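Local coordinates for ribosomal-protein-alanine acetyltransferase (Clostridium acetobutylicum, PDB 3DNS) that probably acetylates the N-terminal alanine of a ribosomal protein, this chain being the N-terminal, GNAT-type domain of a longer enzyme, at residues A[7-13]-A[23-27]; A[31-37]-A[49-54]. The contacts are given in a common frame with arbitrary orientation. Residues are numbered along the deposited sequence.

From the N terminus, the chain runs through strand 4-6, outermost in this chain's sheet, into the hairpin of strands 10-14 and 21-26, which contact 1 (7-13 with 23-27) closes. A turn through Tyr28 and Ile30 leads into the hairpin of strands 31-41 and 46-53, closed by contact 2 (31-37 with 49-54). The two contacts follow in series, neither enclosing nor crossing the other. In space they are adjacent, centres about 12 Å apart, because strands 21-26 and 31-41 are neighbours in one sheet: Ile24 N lies 2.8 Å from Gly33 O and Ile24 O 2.9 Å from Ile32 N, both probable hydrogen bonds. Helix 61-78 packs on both hairpins, and both touch the second subunit.

Contact 1: residues A[7-13]-A[23-27]; sequences GKYTKIE and LITDK
Residues 10-13 and 23-26 are extended and antiparallel, axes 4.6 Å apart at 157°. Lys11 pairs with Thr25 and Glu13 with Leu23 as hydrogen-bonded pairs; Ile12 faces Ile24 in a non-hydrogen-bonded pair. Lys11 N donates to Thr25 O (2.9 Å) and Thr25 N to Lys11 O (3.0 Å); Glu13 N reaches Leu23 O (2.9 Å) and Leu23 N reaches Glu13 O (2.6 Å). A water lies within hydrogen-bonding distance of Glu13 OE1 (2.6 Å), Leu23 O (2.8 Å) and Thr25 OG1 (3.1 Å); Glu13 also salt-bridges Lys58 of the second subunit. Just after strand 23-26, Lys27 (chi1 -90°) reaches across so that NZ donates to Lys8 O (2.6 Å) and, weakly, Gly7 O (3.1 Å). Asp26 OD1 accepts the amides of Tyr28 and Ile30; Glu66 of helix 61-78 bonds Tyr9 N and the Thr10 hydroxyl (chi1 p). Branched Ile12 and Ile24 suit extended backbone and share one sheet face, where Ile24 meets Ile67. This is the N-terminal antiparallel beta hairpin of the GNAT domain's mixed sheet.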
loop_
_atom_site.group_PDB
_atom_site.type_symbol
_atom_site.label_atom_id
_atom_site.label_comp_id
_atom_site.label_asym_id
_atom_site.label_seq_id
_atom_site.Cartn_x
_atom_site.Cartn_y
_atom_site.Cartn_z
ATOM N N GLY A 7 6.077 7.220 15.570
ATOM C CA GLY A 7 7.066 6.272 15.976
ATOM C C GLY A 7 8.309 6.645 15.221
ATOM O O GLY A 7 8.308 7.636 14.540
ATOM N N LYS A 8 9.348 5.826 15.321
ATOM C CA LYS A 8 10.628 6.106 14.656
ATOM C C LYS A 8 10.472 6.070 13.151
ATOM O O LYS A 8 10.951 6.957 12.446
ATOM C CB LYS A 8 11.693 5.104 15.102
ATOM C CG LYS A 8 13.082 5.284 14.446
ATOM C CD LYS A 8 14.217 4.570 15.268
ATOM C CE LYS A 8 15.621 4.808 14.678
ATOM N NZ LYS A 8 16.766 4.709 15.681
ATOM N N TYR A 9 9.775 5.062 12.643
ATOM C CA TYR A 9 9.594 4.977 11.185
ATOM C C TYR A 9 8.180 5.106 10.673
ATOM O O TYR A 9 7.956 5.071 9.482
ATOM C CB TYR A 9 10.196 3.677 10.674
ATOM C CG TYR A 9 11.686 3.679 10.827
ATOM C CD1 TYR A 9 12.461 4.620 10.177
ATOM C CD2 TYR A 9 12.321 2.761 11.648
ATOM C CE1 TYR A 9 13.861 4.631 10.338
ATOM C CE2 TYR A 9 13.698 2.780 11.813
ATOM C CZ TYR A 9 14.435 3.707 11.156
ATOM O OH TYR A 9 15.771 3.718 11.322
ATOM N N THR A 10 7.216 5.243 11.553
ATOM C CA THR A 10 5.834 5.217 11.113
ATOM C C THR A 10 5.047 6.380 11.698
ATOM O O THR A 10 5.496 7.050 12.617
ATOM C CB THR A 10 5.157 3.815 11.451
ATOM O OG1 THR A 10 5.261 3.539 12.859
ATOM C CG2 THR A 10 5.851 2.676 10.671
ATOM N N LYS A 11 3.856 6.603 11.124
ATOM C CA LYS A 11 2.901 7.602 11.584
ATOM C C LYS A 11 1.477 7.012 11.543
ATOM O O LYS A 11 1.138 6.257 10.632
ATOM C CB LYS A 11 2.987 8.869 10.708
ATOM C CG LYS A 11 4.404 9.410 10.585
ATOM C CD LYS A 11 4.497 10.724 9.718
ATOM C CE LYS A 11 5.843 11.453 9.934
ATOM N NZ LYS A 11 6.120 12.624 9.009
ATOM N N ILE A 12 0.668 7.348 12.553
ATOM C CA ILE A 12 -0.730 6.941 12.582
ATOM C C ILE A 12 -1.555 8.245 12.739
ATOM O O ILE A 12 -1.329 9.035 13.670
ATOM C CB ILE A 12 -1.020 5.970 13.730
ATOM C CG1 ILE A 12 -0.175 4.689 13.624
ATOM C CG2 ILE A 12 -2.537 5.656 13.782
ATOM C CD1 ILE A 12 -0.275 3.816 14.872
ATOM N N GLU A 13 -2.479 8.481 11.818
ATOM C CA GLU A 13 -3.253 9.712 11.805
ATOM C C GLU A 13 -4.693 9.400 11.506
ATOM O O GLU A 13 -4.976 8.537 10.696
ATOM C CB GLU A 13 -2.744 10.660 10.718
ATOM C CG GLU A 13 -1.377 11.236 11.049
ATOM C CD GLU A 13 -0.696 11.876 9.858
ATOM O OE1 GLU A 13 -0.309 11.121 8.937
ATOM O OE2 GLU A 13 -0.534 13.113 9.871
ATOM N N LEU A 23 -5.045 6.325 9.315
ATOM C CA LEU A 23 -4.124 6.062 8.217
ATOM C C LEU A 23 -2.755 5.762 8.806
ATOM O O LEU A 23 -2.227 6.568 9.620
ATOM C CB LEU A 23 -4.043 7.311 7.353
ATOM C CG LEU A 23 -3.174 7.254 6.109
ATOM C CD1 LEU A 23 -3.835 6.313 5.061
ATOM C CD2 LEU A 23 -3.003 8.685 5.530
ATOM N N ILE A 24 -2.161 4.642 8.380
ATOM C CA ILE A 24 -0.741 4.350 8.721
ATOM C C ILE A 24 0.165 4.648 7.521
ATOM O O ILE A 24 -0.057 4.153 6.454
ATOM C CB ILE A 24 -0.511 2.847 9.148
ATOM C CG1 ILE A 24 -1.666 2.347 10.025
ATOM C CG2 ILE A 24 0.919 2.642 9.737
ATOM C CD1 ILE A 24 -1.790 0.787 10.196
ATOM N N THR A 25 1.202 5.447 7.732
ATOM C CA THR A 25 2.179 5.766 6.659
ATOM C C THR A 25 3.610 5.608 7.172
ATOM O O THR A 25 3.831 5.506 8.407
ATOM C CB THR A 25 2.016 7.205 6.106
ATOM O OG1 THR A 25 2.212 8.113 7.157
ATOM C CG2 THR A 25 0.617 7.424 5.584
ATOM N N ASP A 26 4.580 5.603 6.250
ATOM C CA ASP A 26 5.971 5.700 6.702
ATOM C C ASP A 26 6.406 7.155 6.684
ATOM O O ASP A 26 5.604 8.003 6.386
ATOM C CB ASP A 26 6.916 4.752 5.918
ATOM C CG ASP A 26 7.003 5.035 4.417
ATOM O OD1 ASP A 26 6.672 6.142 3.947
ATOM O OD2 ASP A 26 7.486 4.094 3.706
ATOM N N LYS A 27 7.673 7.428 6.980
ATOM C CA LYS A 27 8.152 8.794 7.072
ATOM C C LYS A 27 8.165 9.617 5.758
ATOM O O LYS A 27 8.272 10.831 5.818
ATOM C CB LYS A 27 9.543 8.827 7.747
ATOM C CG LYS A 27 9.456 8.961 9.243
ATOM C CD LYS A 27 10.817 9.227 9.875
ATOM C CE LYS A 27 10.665 9.729 11.335
ATOM N NZ LYS A 27 9.500 9.088 12.063
HETATM O O HOH W 1 -0.394 8.538 8.739
#

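Contact 2: residues A[31-37]-A[49-54]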
loop_
_atom_site.group_PDB
_atom_site.type_symbol
_atom_site.label_atom_id
_atom_site.label_comp_id
_atom_site.label_asym_id
_atom_site.label_seq_id
_atom_site.Cartn_x
_atom_site.Cartn_y
_atom_site.Cartn_z
ATOM N N THR A 31 1.483 5.085 2.195
ATOM C CA THR A 31 0.537 4.329 3.005
ATOM C C THR A 31 0.958 2.878 3.151
ATOM O O THR A 31 1.221 2.172 2.187
ATOM C CB THR A 31 -0.899 4.489 2.489
ATOM O OG1 THR A 31 -1.220 5.880 2.586
ATOM C CG2 THR A 31 -1.919 3.666 3.308
ATOM N N ILE A 32 1.038 2.480 4.414
ATOM C CA ILE A 32 1.292 1.091 4.807
ATOM C C ILE A 32 -0.051 0.359 4.915
ATOM O O ILE A 32 -0.195 -0.775 4.440
ATOM C CB ILE A 32 2.030 1.051 6.144
ATOM C CG1 ILE A 32 3.363 1.808 6.040
ATOM C CG2 ILE A 32 2.236 -0.402 6.602
ATOM C CD1 ILE A 32 4.110 1.867 7.281
ATOM N N GLY A 33 -1.021 1.005 5.554
ATOM C CA GLY A 33 -2.330 0.440 5.810
ATOM C C GLY A 33 -3.239 1.357 6.583
ATOM O O GLY A 33 -2.997 2.599 6.690
ATOM N N ARG A 34 -4.294 0.763 7.127
ATOM C CA ARG A 34 -5.294 1.555 7.833
ATOM C C ARG A 34 -5.815 0.811 9.043
ATOM O O ARG A 34 -5.760 -0.394 9.097
ATOM C CB ARG A 34 -6.468 1.859 6.911
ATOM C CG ARG A 34 -6.170 2.791 5.813
ATOM C CD ARG A 34 -7.335 2.896 4.864
ATOM N NE ARG A 34 -7.043 3.957 3.900
ATOM C CZ ARG A 34 -6.184 3.800 2.910
ATOM N NH1 ARG A 34 -5.943 4.791 2.070
ATOM N NH2 ARG A 34 -5.572 2.625 2.752
ATOM N N ILE A 35 -6.249 1.553 10.038
ATOM C CA ILE A 35 -6.851 0.978 11.226
ATOM C C ILE A 35 -8.284 1.429 11.206
ATOM O O ILE A 35 -8.551 2.599 10.919
ATOM C CB ILE A 35 -6.109 1.443 12.510
ATOM C CG1 ILE A 35 -4.816 0.628 12.708
ATOM C CG2 ILE A 35 -6.992 1.305 13.756
ATOM C CD1 ILE A 35 -3.824 1.315 13.659
ATOM N N PHE A 36 -9.204 0.491 11.493
ATOM C CA PHE A 36 -10.619 0.765 11.567
ATOM C C PHE A 36 -11.113 0.340 12.908
ATOM O O PHE A 36 -11.054 -0.843 13.230
ATOM C CB PHE A 36 -11.390 -0.049 10.489
ATOM C CG PHE A 36 -10.973 0.246 9.104
ATOM C CD1 PHE A 36 -11.567 1.261 8.379
ATOM C CD2 PHE A 36 -9.938 -0.442 8.529
ATOM C CE1 PHE A 36 -11.157 1.556 7.065
ATOM C CE2 PHE A 36 -9.550 -0.165 7.242
ATOM C CZ PHE A 36 -10.155 0.835 6.511
ATOM N N ILE A 37 -11.651 1.268 13.687
ATOM C CA ILE A 37 -12.230 0.897 14.996
ATOM C C ILE A 37 -13.603 0.239 14.758
ATOM O O ILE A 37 -14.459 0.817 14.131
ATOM C CB ILE A 37 -12.355 2.089 15.972
ATOM C CG1 ILE A 37 -10.992 2.822 16.139
ATOM C CG2 ILE A 37 -12.915 1.628 17.341
ATOM C CD1 ILE A 37 -9.942 1.983 16.745
ATOM N N PHE A 49 -10.353 -3.369 17.050
ATOM C CA PHE A 49 -10.176 -2.796 15.707
ATOM C C PHE A 49 -9.672 -3.778 14.677
ATOM O O PHE A 49 -9.096 -4.833 15.009
ATOM C CB PHE A 49 -9.278 -1.584 15.716
ATOM C CG PHE A 49 -7.881 -1.821 16.203
ATOM C CD1 PHE A 49 -6.876 -2.090 15.327
ATOM C CD2 PHE A 49 -7.563 -1.680 17.543
ATOM C CE1 PHE A 49 -5.564 -2.233 15.772
ATOM C CE2 PHE A 49 -6.255 -1.826 17.982
ATOM C CZ PHE A 49 -5.265 -2.117 17.071
ATOM N N ARG A 50 -9.915 -3.411 13.417
ATOM C CA ARG A 50 -9.419 -4.145 12.253
ATOM C C ARG A 50 -8.213 -3.407 11.663
ATOM O O ARG A 50 -8.296 -2.196 11.424
ATOM C CB ARG A 50 -10.503 -4.291 11.189
ATOM C CG ARG A 50 -10.008 -5.011 9.944
ATOM C CD ARG A 50 -11.156 -5.389 9.032
ATOM N NE ARG A 50 -11.876 -6.597 9.483
ATOM C CZ ARG A 50 -13.085 -6.577 10.029
ATOM N NH1 ARG A 50 -13.700 -5.429 10.249
ATOM N NH2 ARG A 50 -13.685 -7.693 10.373
HETATM N N MSE A 51 -7.093 -4.114 11.477
HETATM C CA MSE A 51 -5.915 -3.487 10.888
HETATM C C MSE A 51 -5.658 -4.070 9.513
HETATM O O MSE A 51 -5.477 -5.243 9.374
HETATM C CB MSE A 51 -4.694 -3.665 11.736
HETATM C CG MSE A 51 -3.468 -2.949 11.159
HETATM SE SE MSE A 51 -1.898 -2.986 12.419
HETATM C CE MSE A 51 -1.469 -4.865 12.199
ATOM N N LYS A 52 -5.773 -3.243 8.501
ATOM C CA LYS A 52 -5.533 -3.651 7.130
ATOM C C LYS A 52 -4.113 -3.214 6.820
ATOM O O LYS A 52 -3.697 -2.108 7.182
ATOM C CB LYS A 52 -6.527 -2.982 6.183
ATOM C CG LYS A 52 -7.954 -3.513 6.381
ATOM C CD LYS A 52 -8.870 -3.032 5.267
ATOM C CE LYS A 52 -10.262 -3.585 5.422
ATOM N NZ LYS A 52 -10.142 -5.082 5.508
ATOM N N ILE A 53 -3.349 -4.115 6.225
ATOM C CA ILE A 53 -1.978 -3.827 5.802
ATOM C C ILE A 53 -1.909 -4.193 4.371
ATOM O O ILE A 53 -2.362 -5.272 4.014
ATOM C CB ILE A 53 -0.892 -4.652 6.559
ATOM C CG1 ILE A 53 -0.952 -4.387 8.067
ATOM C CG2 ILE A 53 0.458 -4.275 6.058
ATOM C CD1 ILE A 53 -0.556 -2.897 8.471
ATOM N N TYR A 54 -1.375 -3.300 3.550
ATOM C CA TYR A 54 -1.297 -3.549 2.120
ATOM C C TYR A 54 -0.376 -4.752 1.907
ATOM O O TYR A 54 0.582 -4.991 2.673
ATOM C CB TYR A 54 -0.767 -2.324 1.363
ATOM C CG TYR A 54 -1.798 -1.224 1.054
ATOM C CD1 TYR A 54 -3.099 -1.554 0.619
ATOM C CD2 TYR A 54 -1.464 0.135 1.131
ATOM C CE1 TYR A 54 -4.007 -0.594 0.294
ATOM C CE2 TYR A 54 -2.424 1.120 0.839
ATOM C CZ TYR A 54 -3.679 0.730 0.422
ATOM O OH TYR A 54 -4.652 1.622 0.105
#
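The hairpin of strands 31-41 and 46-53 lies within the mixed sheet of the GNAT domain, its strands antiparallel at 164° with axes 4.6 Å apart. Arg34 N and O bond Lys52 O and N (both 2.9 Å), and Phe36 N and O bond Arg50 O and N (both 2.8 Å). Beyond them Tyr54 N meets Ile32 O at 2.9 Å. Ile32 and Gly33 together oppose Ile24 on the other neighbouring strand, a classic beta bulge. Glycine suits this place because a CB on Gly33 would lie only 2.0 Å from Lys52 O. Ile35, Phe49 and Met51, a selenomethionine, share the face toward helix 61-78: Ile35 CG2 touches Phe49 CD1 at 3.7 Å, and the Phe49 ring meets Phe71 edge-to-face, bulky apolar groups filling the core between sheet and helix. The opposite face, with Arg34, Phe36, Arg50 and Lys52, is more polar; there Phe36 CE2 touches the aliphatic Lys52 CD at 3.5 Å, while Arg50 forms a salt bridge with Glu121. Arg34 NH2 donates to Tyr54 OH (3.0 Å), a hydroxyl also hydrogen-bonded to Lys55 O of the second subunit. The Tyr54 ring stacks on Tyr54 of that subunit, and Thr31 OG1 hydrogen-bonds Gly57 N of the second subunit.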